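Local coordinates for phosphoribosylaminoimidazole-succinocarboxamide synthase (Saccharomyces cerevisiae, PDB 2CNQ), which catalyses the ATP-dependent joining of 4-carboxy-5-aminoimidazole ribotide (CAIR) to aspartate, giving SAICAR in de novo purine biosynthesis, at residues 9-14 / 88-93; 19-24 / 31-36; 24-29 / 106-111; 73-78 / 230-235. All blocks are in the same frame, centred on the assembly; numbering follows the deposited sequence.

Interaction 1: residues 9-14 / 88-93; sequences DGILPL and YLPAKL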
# COMPACT_ATOMS: atom_id res chain seq x y z
N ASP A 9 8.30 -18.03 17.56
CA ASP A 9 8.53 -19.28 18.25
C ASP A 9 7.32 -20.17 18.26
O ASP A 9 7.08 -20.92 19.20
CB ASP A 9 9.03 -19.04 19.66
CG ASP A 9 10.41 -18.46 19.65
OD1 ASP A 9 11.21 -18.87 18.80
OD2 ASP A 9 10.71 -17.59 20.46
N GLY A 10 6.58 -20.13 17.18
CA GLY A 10 5.47 -21.01 17.02
C GLY A 10 4.30 -20.67 17.86
O GLY A 10 3.37 -21.44 17.92
N ILE A 11 4.28 -19.51 18.49
CA ILE A 11 3.20 -19.17 19.37
C ILE A 11 1.90 -19.07 18.61
O ILE A 11 0.86 -19.43 19.12
CB ILE A 11 3.53 -17.94 20.13
CG1 ILE A 11 4.65 -18.26 21.12
CG2 ILE A 11 2.34 -17.38 20.85
CD1 ILE A 11 5.34 -17.05 21.62
N LEU A 12 1.97 -18.57 17.39
CA LEU A 12 0.85 -18.55 16.46
C LEU A 12 1.35 -19.19 15.21
O LEU A 12 2.48 -19.00 14.84
CB LEU A 12 0.44 -17.15 16.12
CG LEU A 12 -0.02 -16.29 17.26
CD1 LEU A 12 -0.25 -14.90 16.74
CD2 LEU A 12 -1.24 -16.85 17.91
N PRO A 13 0.48 -19.86 14.49
CA PRO A 13 0.86 -20.35 13.20
C PRO A 13 1.13 -19.22 12.25
O PRO A 13 0.44 -18.22 12.26
CB PRO A 13 -0.36 -21.13 12.76
CG PRO A 13 -1.17 -21.40 13.98
CD PRO A 13 -0.89 -20.21 14.85
N LEU A 14 2.09 -19.43 11.39
CA LEU A 14 2.40 -18.49 10.37
C LEU A 14 1.53 -18.75 9.20
O LEU A 14 1.54 -19.84 8.68
CB LEU A 14 3.86 -18.63 10.01
CG LEU A 14 4.39 -17.66 8.96
CD1 LEU A 14 4.35 -16.25 9.45
CD2 LEU A 14 5.77 -18.09 8.60
N TYR A 88 -5.38 -8.96 22.84
CA TYR A 88 -6.06 -9.87 21.97
C TYR A 88 -5.16 -10.96 21.47
O TYR A 88 -5.55 -11.73 20.63
CB TYR A 88 -6.63 -9.09 20.79
CG TYR A 88 -7.77 -8.24 21.18
CD1 TYR A 88 -7.59 -7.06 21.87
CD2 TYR A 88 -9.05 -8.60 20.84
CE1 TYR A 88 -8.66 -6.32 22.25
CE2 TYR A 88 -10.11 -7.85 21.21
CZ TYR A 88 -9.91 -6.70 21.91
OH TYR A 88 -10.96 -5.93 22.31
N LEU A 89 -3.96 -11.06 22.00
CA LEU A 89 -3.02 -12.05 21.62
C LEU A 89 -2.68 -12.87 22.82
O LEU A 89 -2.81 -12.45 23.94
CB LEU A 89 -1.75 -11.40 21.09
CG LEU A 89 -1.95 -10.61 19.82
CD1 LEU A 89 -0.67 -9.90 19.49
CD2 LEU A 89 -2.35 -11.51 18.68
N PRO A 90 -2.19 -14.08 22.58
CA PRO A 90 -1.67 -14.86 23.69
C PRO A 90 -0.74 -14.04 24.52
O PRO A 90 0.03 -13.24 24.02
CB PRO A 90 -0.94 -15.98 22.99
CG PRO A 90 -1.70 -16.14 21.71
CD PRO A 90 -2.03 -14.76 21.30
N ALA A 91 -0.82 -14.26 25.81
CA ALA A 91 -0.03 -13.52 26.75
C ALA A 91 1.42 -13.56 26.43
O ALA A 91 2.12 -12.60 26.65
CB ALA A 91 -0.27 -14.04 28.14
N LYS A 92 1.90 -14.68 25.94
CA LYS A 92 3.30 -14.79 25.67
C LYS A 92 3.77 -13.72 24.72
O LYS A 92 4.90 -13.30 24.79
CB LYS A 92 3.61 -16.18 25.18
CG LYS A 92 5.04 -16.48 25.18
CD LYS A 92 5.34 -17.94 25.03
CE LYS A 92 6.81 -18.16 25.08
NZ LYS A 92 7.40 -17.70 26.37
N LEU A 93 2.90 -13.28 23.80
CA LEU A 93 3.34 -12.29 22.83
C LEU A 93 3.52 -10.92 23.41
O LEU A 93 4.03 -10.05 22.75
CB LEU A 93 2.42 -12.25 21.66
CG LEU A 93 2.43 -13.53 20.84
CD1 LEU A 93 1.47 -13.38 19.69
CD2 LEU A 93 3.79 -13.86 20.34

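Interaction 2: residues 19-24 / 31-36; sequences KVRDIY and LLFVAT. With ADP (adenosine-5'-diphosphate), chain B; ADP (adenosine-5'-diphosphate), chain F.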
# COMPACT_ATOMS: atom_id res chain seq x y z
N LYS A 19 6.15 -9.76 1.10
CA LYS A 19 7.38 -9.03 0.99
C LYS A 19 7.60 -8.18 2.21
O LYS A 19 8.73 -7.93 2.57
CB LYS A 19 7.43 -8.27 -0.29
CG LYS A 19 7.53 -9.25 -1.45
CD LYS A 19 7.60 -8.56 -2.78
CE LYS A 19 6.33 -7.76 -3.11
NZ LYS A 19 5.13 -8.65 -3.20
N VAL A 20 6.53 -7.73 2.80
CA VAL A 20 6.63 -6.82 3.92
C VAL A 20 6.06 -7.38 5.17
O VAL A 20 6.57 -7.11 6.24
CB VAL A 20 5.92 -5.49 3.56
CG1 VAL A 20 5.79 -4.60 4.76
CG2 VAL A 20 6.70 -4.82 2.47
N ARG A 21 4.97 -8.11 5.09
CA ARG A 21 4.28 -8.51 6.26
C ARG A 21 4.52 -9.93 6.61
O ARG A 21 4.71 -10.79 5.77
CB ARG A 21 2.82 -8.26 6.11
CG ARG A 21 2.63 -6.75 6.00
CD ARG A 21 1.39 -6.36 5.38
NE ARG A 21 1.27 -4.95 5.45
CZ ARG A 21 1.86 -4.09 4.66
NH1 ARG A 21 2.39 -4.45 3.52
NH2 ARG A 21 1.87 -2.83 5.02
N ASP A 22 4.50 -10.17 7.90
CA ASP A 22 4.47 -11.49 8.49
C ASP A 22 3.09 -11.63 9.06
O ASP A 22 2.66 -10.78 9.81
CB ASP A 22 5.50 -11.67 9.57
CG ASP A 22 6.90 -11.63 9.09
OD1 ASP A 22 7.79 -11.88 9.94
OD2 ASP A 22 7.17 -11.41 7.91
N ILE A 23 2.41 -12.68 8.67
CA ILE A 23 1.01 -12.80 8.96
C ILE A 23 0.80 -14.06 9.71
O ILE A 23 1.15 -15.12 9.21
CB ILE A 23 0.23 -12.77 7.70
CG1 ILE A 23 0.57 -11.50 6.91
CG2 ILE A 23 -1.27 -12.83 8.00
CD1 ILE A 23 -0.02 -11.46 5.61
N TYR A 24 0.25 -13.96 10.89
CA TYR A 24 0.03 -15.10 11.74
C TYR A 24 -1.44 -15.29 11.95
O TYR A 24 -2.22 -14.34 11.91
CB TYR A 24 0.69 -14.89 13.08
CG TYR A 24 2.16 -14.82 12.99
CD1 TYR A 24 2.93 -15.95 13.15
CD2 TYR A 24 2.80 -13.63 12.71
CE1 TYR A 24 4.28 -15.90 13.06
CE2 TYR A 24 4.15 -13.57 12.62
CZ TYR A 24 4.88 -14.71 12.77
OH TYR A 24 6.23 -14.71 12.69
N LEU A 31 -6.20 -12.53 11.90
CA LEU A 31 -4.80 -12.55 11.60
C LEU A 31 -4.12 -11.48 12.39
O LEU A 31 -4.64 -10.42 12.64
CB LEU A 31 -4.57 -12.25 10.14
CG LEU A 31 -5.24 -13.20 9.19
CD1 LEU A 31 -5.12 -12.62 7.80
CD2 LEU A 31 -4.65 -14.57 9.27
N LEU A 32 -2.88 -11.78 12.73
CA LEU A 32 -1.92 -10.83 13.24
C LEU A 32 -1.10 -10.42 12.04
O LEU A 32 -0.39 -11.21 11.46
CB LEU A 32 -1.09 -11.47 14.31
CG LEU A 32 0.07 -10.68 14.81
CD1 LEU A 32 -0.42 -9.41 15.41
CD2 LEU A 32 0.89 -11.49 15.77
N PHE A 33 -1.25 -9.16 11.66
CA PHE A 33 -0.78 -8.67 10.39
C PHE A 33 0.37 -7.73 10.69
O PHE A 33 0.14 -6.60 11.06
CB PHE A 33 -1.99 -7.95 9.80
CG PHE A 33 -1.89 -7.59 8.36
CD1 PHE A 33 -1.76 -6.28 7.97
CD2 PHE A 33 -2.01 -8.54 7.42
CE1 PHE A 33 -1.77 -5.96 6.63
CE2 PHE A 33 -2.03 -8.22 6.08
CZ PHE A 33 -1.90 -6.92 5.71
N VAL A 34 1.56 -8.25 10.59
CA VAL A 34 2.72 -7.56 11.09
C VAL A 34 3.48 -6.99 9.93
O VAL A 34 3.96 -7.72 9.10
CB VAL A 34 3.64 -8.48 11.89
CG1 VAL A 34 4.69 -7.63 12.54
CG2 VAL A 34 2.86 -9.28 12.90
N ALA A 35 3.61 -5.68 9.88
CA ALA A 35 4.44 -5.06 8.89
C ALA A 35 5.83 -5.01 9.41
O ALA A 35 6.11 -4.32 10.36
CB ALA A 35 3.93 -3.69 8.55
N THR A 36 6.70 -5.77 8.81
CA THR A 36 8.09 -5.73 9.13
C THR A 36 8.68 -4.50 8.49
O THR A 36 7.98 -3.69 7.92
CB THR A 36 8.81 -6.98 8.68
OG1 THR A 36 9.00 -6.94 7.28
CG2 THR A 36 8.11 -8.22 9.14
PB ADP B . 2.77 -8.84 -0.67
O1B ADP B . 2.48 -7.45 -0.97
O2B ADP B . 1.97 -9.78 -1.47
O3B ADP B . 4.15 -9.28 -0.73
PA ADP B . 2.44 -8.18 2.09
O1A ADP B . 1.91 -6.85 1.81
O2A ADP B . 3.78 -8.32 2.63
O3A ADP B . 2.29 -9.11 0.82
O5' ADP B . 1.49 -8.96 3.07
C5' ADP B . 0.09 -8.81 3.14
C4' ADP B . -0.56 -10.04 2.58
O4' ADP B . -1.78 -10.20 3.29
C3' ADP B . -0.95 -9.91 1.13
O3' ADP B . -1.03 -11.19 0.55
C2' ADP B . -2.34 -9.36 1.23
O2' ADP B . -3.10 -9.54 0.07
C1' ADP B . -2.86 -10.13 2.38
N9 ADP B . -3.97 -9.56 3.09
C8 ADP B . -4.16 -8.27 3.36
N7 ADP B . -5.21 -8.06 4.11
C5 ADP B . -5.72 -9.28 4.33
C6 ADP B . -6.81 -9.78 5.08
N6 ADP B . -7.59 -8.97 5.76
N1 ADP B . -7.09 -11.08 5.03
C2 ADP B . -6.27 -11.89 4.37
N3 ADP B . -5.18 -11.56 3.71
C4 ADP B . -4.92 -10.25 3.69
PB ADP F . 7.18 -4.86 -4.67
O1B ADP F . 7.80 -6.09 -4.10
O2B ADP F . 5.84 -5.09 -5.32
O3B ADP F . 7.21 -3.74 -3.66
PA ADP F . 7.35 -3.02 -6.45
O1A ADP F . 8.23 -2.09 -7.20
O2A ADP F . 6.63 -2.20 -5.44
O3A ADP F . 8.04 -4.32 -5.91
O5' ADP F . 6.24 -3.64 -7.36
C5' ADP F . 5.15 -2.83 -7.75
C4' ADP F . 4.25 -3.47 -8.79
O4' ADP F . 5.01 -3.59 -9.98
C3' ADP F . 3.82 -4.84 -8.34
O3' ADP F . 2.53 -5.13 -8.85
C2' ADP F . 4.86 -5.70 -8.99
O2' ADP F . 4.36 -6.99 -9.25
C1' ADP F . 5.12 -4.97 -10.28
N9 ADP F . 6.47 -5.19 -10.80
C8 ADP F . 7.56 -5.28 -10.05
N7 ADP F . 8.64 -5.50 -10.81
C5 ADP F . 8.23 -5.53 -12.07
C6 ADP F . 8.93 -5.71 -13.32
N6 ADP F . 10.28 -5.91 -13.29
N1 ADP F . 8.18 -5.70 -14.43
C2 ADP F . 6.82 -5.51 -14.40
N3 ADP F . 6.12 -5.33 -13.26
C4 ADP F . 6.78 -5.33 -12.08

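Interaction 3: residues 24-29 / 106-111; sequences YEVDAG and SLLVHK. With ADP (adenosine-5'-diphosphate), chain B.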
# COMPACT_ATOMS: atom_id res chain seq x y z
N TYR A 24 0.25 -13.96 10.89
CA TYR A 24 0.03 -15.10 11.74
C TYR A 24 -1.44 -15.29 11.95
O TYR A 24 -2.22 -14.34 11.91
CB TYR A 24 0.69 -14.89 13.08
CG TYR A 24 2.16 -14.82 12.99
CD1 TYR A 24 2.93 -15.95 13.15
CD2 TYR A 24 2.80 -13.63 12.71
CE1 TYR A 24 4.28 -15.90 13.06
CE2 TYR A 24 4.15 -13.57 12.62
CZ TYR A 24 4.88 -14.71 12.77
OH TYR A 24 6.23 -14.71 12.69
N GLU A 25 -1.81 -16.50 12.28
CA GLU A 25 -3.18 -16.81 12.58
C GLU A 25 -3.42 -16.68 14.03
O GLU A 25 -2.84 -17.41 14.83
CB GLU A 25 -3.47 -18.22 12.15
CG GLU A 25 -4.79 -18.71 12.64
CD GLU A 25 -5.07 -20.07 12.11
OE1 GLU A 25 -5.06 -20.28 10.87
OE2 GLU A 25 -5.20 -20.96 12.94
N VAL A 26 -4.28 -15.77 14.38
CA VAL A 26 -4.69 -15.62 15.76
C VAL A 26 -5.74 -16.63 16.07
O VAL A 26 -5.73 -17.25 17.12
CB VAL A 26 -5.13 -14.21 16.01
CG1 VAL A 26 -5.69 -14.06 17.40
CG2 VAL A 26 -3.95 -13.30 15.84
N ASP A 27 -6.70 -16.76 15.18
CA ASP A 27 -7.69 -17.76 15.32
C ASP A 27 -8.27 -17.95 13.99
O ASP A 27 -7.79 -17.42 12.98
CB ASP A 27 -8.72 -17.39 16.39
CG ASP A 27 -9.47 -16.14 16.09
OD1 ASP A 27 -9.80 -15.45 17.03
OD2 ASP A 27 -9.72 -15.81 14.91
N ALA A 28 -9.31 -18.73 13.94
CA ALA A 28 -9.86 -19.08 12.69
C ALA A 28 -10.23 -17.90 11.83
O ALA A 28 -10.22 -18.00 10.63
CB ALA A 28 -11.07 -19.97 12.90
N GLY A 29 -10.60 -16.79 12.42
CA GLY A 29 -11.04 -15.66 11.66
C GLY A 29 -10.14 -14.46 11.66
O GLY A 29 -10.49 -13.45 11.08
N SER A 106 1.70 -3.92 14.06
CA SER A 106 0.84 -5.06 13.92
C SER A 106 -0.58 -4.62 13.96
O SER A 106 -0.99 -3.84 14.80
CB SER A 106 1.07 -6.03 15.05
OG SER A 106 2.37 -6.53 15.01
N LEU A 107 -1.35 -5.21 13.08
CA LEU A 107 -2.77 -5.03 13.09
C LEU A 107 -3.41 -6.35 13.30
O LEU A 107 -3.01 -7.34 12.75
CB LEU A 107 -3.25 -4.42 11.79
CG LEU A 107 -2.69 -3.04 11.57
CD1 LEU A 107 -3.03 -2.58 10.20
CD2 LEU A 107 -3.19 -2.06 12.57
N LEU A 108 -4.44 -6.35 14.10
CA LEU A 108 -5.29 -7.49 14.27
C LEU A 108 -6.39 -7.30 13.27
O LEU A 108 -7.10 -6.31 13.33
CB LEU A 108 -5.83 -7.49 15.68
CG LEU A 108 -6.58 -8.71 16.06
CD1 LEU A 108 -5.66 -9.88 16.14
CD2 LEU A 108 -7.25 -8.47 17.37
N VAL A 109 -6.49 -8.22 12.33
CA VAL A 109 -7.40 -8.03 11.24
C VAL A 109 -8.21 -9.25 11.06
O VAL A 109 -7.83 -10.36 11.36
CB VAL A 109 -6.67 -7.67 9.94
CG1 VAL A 109 -5.81 -6.43 10.15
CG2 VAL A 109 -5.85 -8.78 9.42
N HIS A 110 -9.37 -9.04 10.51
CA HIS A 110 -10.20 -10.11 10.11
C HIS A 110 -9.68 -10.68 8.83
O HIS A 110 -9.38 -9.98 7.90
CB HIS A 110 -11.58 -9.55 9.84
CG HIS A 110 -12.28 -9.06 11.06
ND1 HIS A 110 -12.83 -9.92 11.98
CD2 HIS A 110 -12.52 -7.81 11.51
CE1 HIS A 110 -13.38 -9.22 12.95
NE2 HIS A 110 -13.23 -7.93 12.68
N LYS A 111 -9.60 -11.99 8.78
CA LYS A 111 -9.28 -12.67 7.56
C LYS A 111 -10.42 -12.43 6.63
O LYS A 111 -11.55 -12.69 6.97
CB LYS A 111 -9.00 -14.12 7.94
CG LYS A 111 -8.48 -14.97 6.83
CD LYS A 111 -8.35 -16.46 7.23
CE LYS A 111 -7.81 -16.79 8.68
NZ LYS A 111 -7.82 -18.30 9.17
PB ADP B . 2.77 -8.84 -0.67
O1B ADP B . 2.48 -7.45 -0.97
O2B ADP B . 1.97 -9.78 -1.47
O3B ADP B . 4.15 -9.28 -0.73
PA ADP B . 2.44 -8.18 2.09
O1A ADP B . 1.91 -6.85 1.81
O2A ADP B . 3.78 -8.32 2.63
O3A ADP B . 2.29 -9.11 0.82
O5' ADP B . 1.49 -8.96 3.07
C5' ADP B . 0.09 -8.81 3.14
C4' ADP B . -0.56 -10.04 2.58
O4' ADP B . -1.78 -10.20 3.29
C3' ADP B . -0.95 -9.91 1.13
O3' ADP B . -1.03 -11.19 0.55
C2' ADP B . -2.34 -9.36 1.23
O2' ADP B . -3.10 -9.54 0.07
C1' ADP B . -2.86 -10.13 2.38
N9 ADP B . -3.97 -9.56 3.09
C8 ADP B . -4.16 -8.27 3.36
N7 ADP B . -5.21 -8.06 4.11
C5 ADP B . -5.72 -9.28 4.33
C6 ADP B . -6.81 -9.78 5.08
N6 ADP B . -7.59 -8.97 5.76
N1 ADP B . -7.09 -11.08 5.03
C2 ADP B . -6.27 -11.89 4.37
N3 ADP B . -5.18 -11.56 3.71
C4 ADP B . -4.92 -10.25 3.69
O HOH W 1 -13.07 -12.54 11.27

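Interaction 4: residues 73-78 / 230-235; sequences RNHLVD and ILVDEV. With ADP (adenosine-5'-diphosphate), chain B.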
# COMPACT_ATOMS: atom_id res chain seq x y z
N ARG A 73 -16.00 -0.31 4.89
CA ARG A 73 -15.63 -1.24 5.92
C ARG A 73 -14.21 -1.64 5.73
O ARG A 73 -13.75 -1.72 4.62
CB ARG A 73 -16.46 -2.51 5.83
CG ARG A 73 -17.86 -2.37 6.39
CD ARG A 73 -18.55 -3.71 6.43
NE ARG A 73 -17.78 -4.67 7.21
CZ ARG A 73 -17.97 -5.98 7.18
NH1 ARG A 73 -18.93 -6.50 6.43
NH2 ARG A 73 -17.21 -6.78 7.91
N ASN A 74 -13.54 -1.95 6.82
CA ASN A 74 -12.17 -2.39 6.71
C ASN A 74 -11.93 -3.63 7.52
O ASN A 74 -12.77 -4.08 8.26
CB ASN A 74 -11.23 -1.26 7.08
CG ASN A 74 -11.35 -0.88 8.50
OD1 ASN A 74 -11.19 -1.72 9.38
ND2 ASN A 74 -11.64 0.36 8.76
N HIS A 75 -10.75 -4.17 7.37
CA HIS A 75 -10.42 -5.43 7.99
C HIS A 75 -9.99 -5.33 9.42
O HIS A 75 -9.72 -6.35 10.02
CB HIS A 75 -9.37 -6.18 7.21
CG HIS A 75 -8.04 -5.57 7.14
ND1 HIS A 75 -7.00 -6.34 6.71
CD2 HIS A 75 -7.57 -4.35 7.41
CE1 HIS A 75 -5.92 -5.59 6.72
NE2 HIS A 75 -6.24 -4.38 7.13
N LEU A 76 -9.90 -4.15 9.98
CA LEU A 76 -9.39 -4.08 11.32
C LEU A 76 -10.36 -4.73 12.27
O LEU A 76 -11.55 -4.53 12.18
CB LEU A 76 -9.24 -2.66 11.75
CG LEU A 76 -8.27 -1.85 10.93
CD1 LEU A 76 -8.27 -0.43 11.43
CD2 LEU A 76 -6.88 -2.46 10.95
N VAL A 77 -9.85 -5.48 13.23
CA VAL A 77 -10.62 -5.90 14.35
C VAL A 77 -10.77 -4.70 15.26
O VAL A 77 -9.85 -4.01 15.58
CB VAL A 77 -9.95 -7.05 15.05
CG1 VAL A 77 -10.66 -7.42 16.33
CG2 VAL A 77 -9.87 -8.24 14.13
N ASP A 78 -11.96 -4.55 15.79
CA ASP A 78 -12.15 -3.60 16.86
C ASP A 78 -11.30 -3.98 18.06
O ASP A 78 -11.26 -5.12 18.52
CB ASP A 78 -13.60 -3.60 17.27
CG ASP A 78 -14.50 -3.03 16.22
OD1 ASP A 78 -14.01 -2.48 15.21
OD2 ASP A 78 -15.73 -3.12 16.41
N ILE A 230 -14.54 -4.74 1.43
CA ILE A 230 -13.79 -4.46 2.61
C ILE A 230 -12.47 -3.92 2.17
O ILE A 230 -11.80 -4.50 1.34
CB ILE A 230 -13.53 -5.74 3.41
CG1 ILE A 230 -14.79 -6.56 3.58
CG2 ILE A 230 -12.90 -5.41 4.71
CD1 ILE A 230 -15.83 -5.93 4.32
N LEU A 231 -12.04 -2.84 2.78
CA LEU A 231 -10.71 -2.35 2.56
C LEU A 231 -9.78 -3.13 3.44
O LEU A 231 -9.96 -3.18 4.64
CB LEU A 231 -10.70 -0.87 2.90
CG LEU A 231 -9.43 -0.14 2.51
CD1 LEU A 231 -9.20 -0.15 1.05
CD2 LEU A 231 -9.55 1.27 3.01
N VAL A 232 -8.82 -3.77 2.83
CA VAL A 232 -7.92 -4.65 3.55
C VAL A 232 -6.50 -4.19 3.34
O VAL A 232 -6.24 -3.10 2.86
CB VAL A 232 -8.12 -6.11 3.15
CG1 VAL A 232 -9.56 -6.51 3.35
CG2 VAL A 232 -7.69 -6.37 1.75
N ASP A 233 -5.57 -4.99 3.77
CA ASP A 233 -4.18 -4.75 3.52
C ASP A 233 -3.74 -3.43 4.12
O ASP A 233 -4.08 -3.15 5.25
CB ASP A 233 -3.86 -4.92 2.05
CG ASP A 233 -2.42 -5.12 1.80
OD1 ASP A 233 -1.91 -6.20 2.15
OD2 ASP A 233 -1.81 -4.21 1.21
N GLU A 234 -2.91 -2.73 3.40
CA GLU A 234 -2.47 -1.43 3.76
C GLU A 234 -3.14 -0.42 2.87
O GLU A 234 -3.57 -0.72 1.78
CB GLU A 234 -0.97 -1.31 3.68
CG GLU A 234 -0.46 -1.27 2.27
CD GLU A 234 1.02 -1.20 2.18
OE1 GLU A 234 1.54 -1.73 1.17
OE2 GLU A 234 1.66 -0.62 3.06
N VAL A 235 -3.17 0.79 3.36
CA VAL A 235 -3.90 1.84 2.69
C VAL A 235 -3.03 3.06 2.64
O VAL A 235 -2.61 3.56 3.66
CB VAL A 235 -5.19 2.15 3.41
CG1 VAL A 235 -5.92 3.21 2.65
CG2 VAL A 235 -6.02 0.93 3.59
PB ADP B . 2.77 -8.84 -0.67
O1B ADP B . 2.48 -7.45 -0.97
O2B ADP B . 1.97 -9.78 -1.47
O3B ADP B . 4.15 -9.28 -0.73
PA ADP B . 2.44 -8.18 2.09
O1A ADP B . 1.91 -6.85 1.81
O2A ADP B . 3.78 -8.32 2.63
O3A ADP B . 2.29 -9.11 0.82
O5' ADP B . 1.49 -8.96 3.07
C5' ADP B . 0.09 -8.81 3.14
C4' ADP B . -0.56 -10.04 2.58
O4' ADP B . -1.78 -10.20 3.29
C3' ADP B . -0.95 -9.91 1.13
O3' ADP B . -1.03 -11.19 0.55
C2' ADP B . -2.34 -9.36 1.23
O2' ADP B . -3.10 -9.54 0.07
C1' ADP B . -2.86 -10.13 2.38
N9 ADP B . -3.97 -9.56 3.09
C8 ADP B . -4.16 -8.27 3.36
N7 ADP B . -5.21 -8.06 4.11
C5 ADP B . -5.72 -9.28 4.33
C6 ADP B . -6.81 -9.78 5.08
N6 ADP B . -7.59 -8.97 5.76
N1 ADP B . -7.09 -11.08 5.03
C2 ADP B . -6.27 -11.89 4.37
N3 ADP B . -5.18 -11.56 3.71
C4 ADP B . -4.92 -10.25 3.69

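Interaction 1: residues 9-14 / 88-93
Ile11 and Leu12, in the loop that leads into strand 14-17, pack against Pro90, Lys92 and Leu93 in the loop before helix 96-102. The result is an apolar loop-on-loop junction beside the four-stranded antiparallel sheet. In the conformer of Lys92 described here, one of two, the tip of Ile11, CD1, lies 3.5 Å from Lys92 CD, and the two side chains cross at about a right angle. The lysine thus offers its methylenes to the contact, while its NZ pairs with Glu95. The other branch of Ile11, CG2, is anti to the backbone N (chi1 for CG1 is -70°) and sits 3.8 Å from Leu93 CD2. Beta-branching suits this position because one residue can meet two neighbours at once. An alanine here would probably leave Leu93 CD2 and the Lys92 methylenes without much of their apolar cover and open a gap between the loops. Leu12 also divides its methyls: CD1 is 3.7 Å from Leu93 CD1, whereas CD2 reaches Pro90 CG at 3.9 Å. Further out, Tyr98 of helix 96-102 packs on Ile11 and Leu93, and Leu12 continues inward onto Tyr24 and Leu32 of the sheet. Segment 88-93 is itself braced by a turn with Ala91 and Lys92 at its corners, closed by Leu93 N donating to Pro90 O at 2.9 Å.

Interaction 2: residues 19-24 / 31-36
Ile23 and Phe33 lie side by side on the nucleotide-facing side of the antiparallel hairpin 21-25/30-35, with Ile23 CD1, in the conformer described, 3.8 Å from Phe33 CE2. They form a non-hydrogen-bonded pair, and both touch the ribose: O4' of ADP (chain B) lies at the edge of the Phe33 ring. Phe33 CG, anti to its backbone N (chi1 -167°), starts the ring toward strand 21-25, and one face receives Arg21 CD, 3.4 Å from Phe33 CZ. A long arginine suits this place, since its CD lies on the ring while its guanidinium reaches the phosphate. Leu31 CD1 touches the adenine. Tyr24, Leu32, Asp22 and Val34 project from the other face, reciprocal backbone bonds tying Asp22 to Val34 and Tyr24 to Leu32. At the open end of the hairpin Val20 O accepts two bonds, from Thr36 N and from Thr36 OG1 at 2.6 Å, on opposite faces of its plane. The polar edge is the diphosphate. Val20 N and Arg21 N both donate to O2A, the latter at 2.7 Å. Lys19 N meets O3B at 2.8 Å (175°), as does Lys19 NZ, in one of two conformers, at 2.7 Å. Arg21 NH1 reaches O1A, while its NH2 pairs with Glu234. Lys19 and Arg21 would probably counter part of the phosphate charge, backbone N-H groups adding neutral donors, while Ile23 and Phe33 give the ribose an apolar surface.

Interaction 3: residues 24-29 / 106-111
Lys111 grips the turn after strand 21-25 with two donors. Its backbone N bonds to Gly29 O at 2.9 Å (166°) from above the carbonyl plane. In the conformer described here, one of two, its NZ also reaches Ala28 O at 2.8 Å, again from above that carbonyl's plane. CG is anti to the backbone N (chi1 -173°), which starts the chain toward the turn; a bend at chi3 sets CE, 3.3 Å from Ala28 O. The same ammonium lies 3.8 Å from Glu25 OE1, a long salt bridge that is less certain because Glu25 too has a second conformer. A water donates to Gly29 O at 2.7 Å and also meets His110 ND1, in the plane of the imidazole ring in the conformer described, and so bridges the two segments. The turn carries its own bracing: Asp27 OD2 accepts from Gly29 N at 2.8 Å, an Asx turn, and bonds Thr30 as well. Here Val26 and Asp27 together face Thr30 in a classic beta bulge. A short acidic side chain suits this position, since its carboxylate can reach the backbone N two residues on. Apolar side-chain packing comes at the inner end, where Val26 CG2 meets Leu108 CD1 at 3.8 Å and the two side chains cross at about a right angle; Leu32 and Leu89 also cover Val26. Backbone carbonyls thus take most of the bonds, and the one peptide between His110 and Lys111 serves both sides: its N-H binds Gly29 O and its C=O accepts from N6 of ADP at 3.0 Å.

Interaction 4: residues 73-78 / 230-235
Asn74 pairs with Leu231 in a parallel bridge that adds the short strand 73-74 to the edge of the mixed sheet, next to strand 228-245. Among the backbone bonds, Leu231 N donates to Arg73 O at 2.8 Å and almost straight (172°), while that from His75 N to Leu231 O is weak. Asn74 OD1 accepts from Leu76 N in an Asx turn, which suits asparagine where the strand gives way to a loop. In the packing contacts, Ile230 CD1 lies over the centre of the Arg73 guanidinium, 3.6 Å from CZ in the conformer described, one of two; Arg73 NH1 forms a salt bridge with Asp223. Val232 CA sits over the face of the His75 ring, 3.7 Å from its centroid, a CH-pi contact. The nucleotide bonds come from both segments: N6 of ADP donates to His75 ND1 at 2.9 Å, and Asp233 N makes a weak bond to N7. The flat imidazole suits this place, giving a face to Val232 and a ring nitrogen to adenine. An alanine here would probably leave N6 without this acceptor and uncover Val232 CA. Beyond the adenine, Asp233 OD1 lies 3.3 Å from C2' of the ADP ribose.

Overall arrangement
Interactions 2 and 4 are buried, whereas 1 and 3 are only partly so. Interactions 2 and 3 share Tyr24 and belong to one antiparallel sheet, in which Phe33 N and Leu31 N probably bond to Leu107 O and Val109 O. Interaction 1 packs over the Tyr24 and Leu32 face of that sheet, far from ADP, and is almost wholly apolar. Interaction 4 lies in the mixed sheet, and probable backbone bonds from His110 N to His75 O and from Val77 N to Leu108 O connect it to 3. The polar bonds divide ADP: interaction 2 binds the phosphates, 3 and 4 the adenine, while apolar contacts of 2 reach sugar and base. The Arg21-Glu234 salt bridge joins 2 to 4.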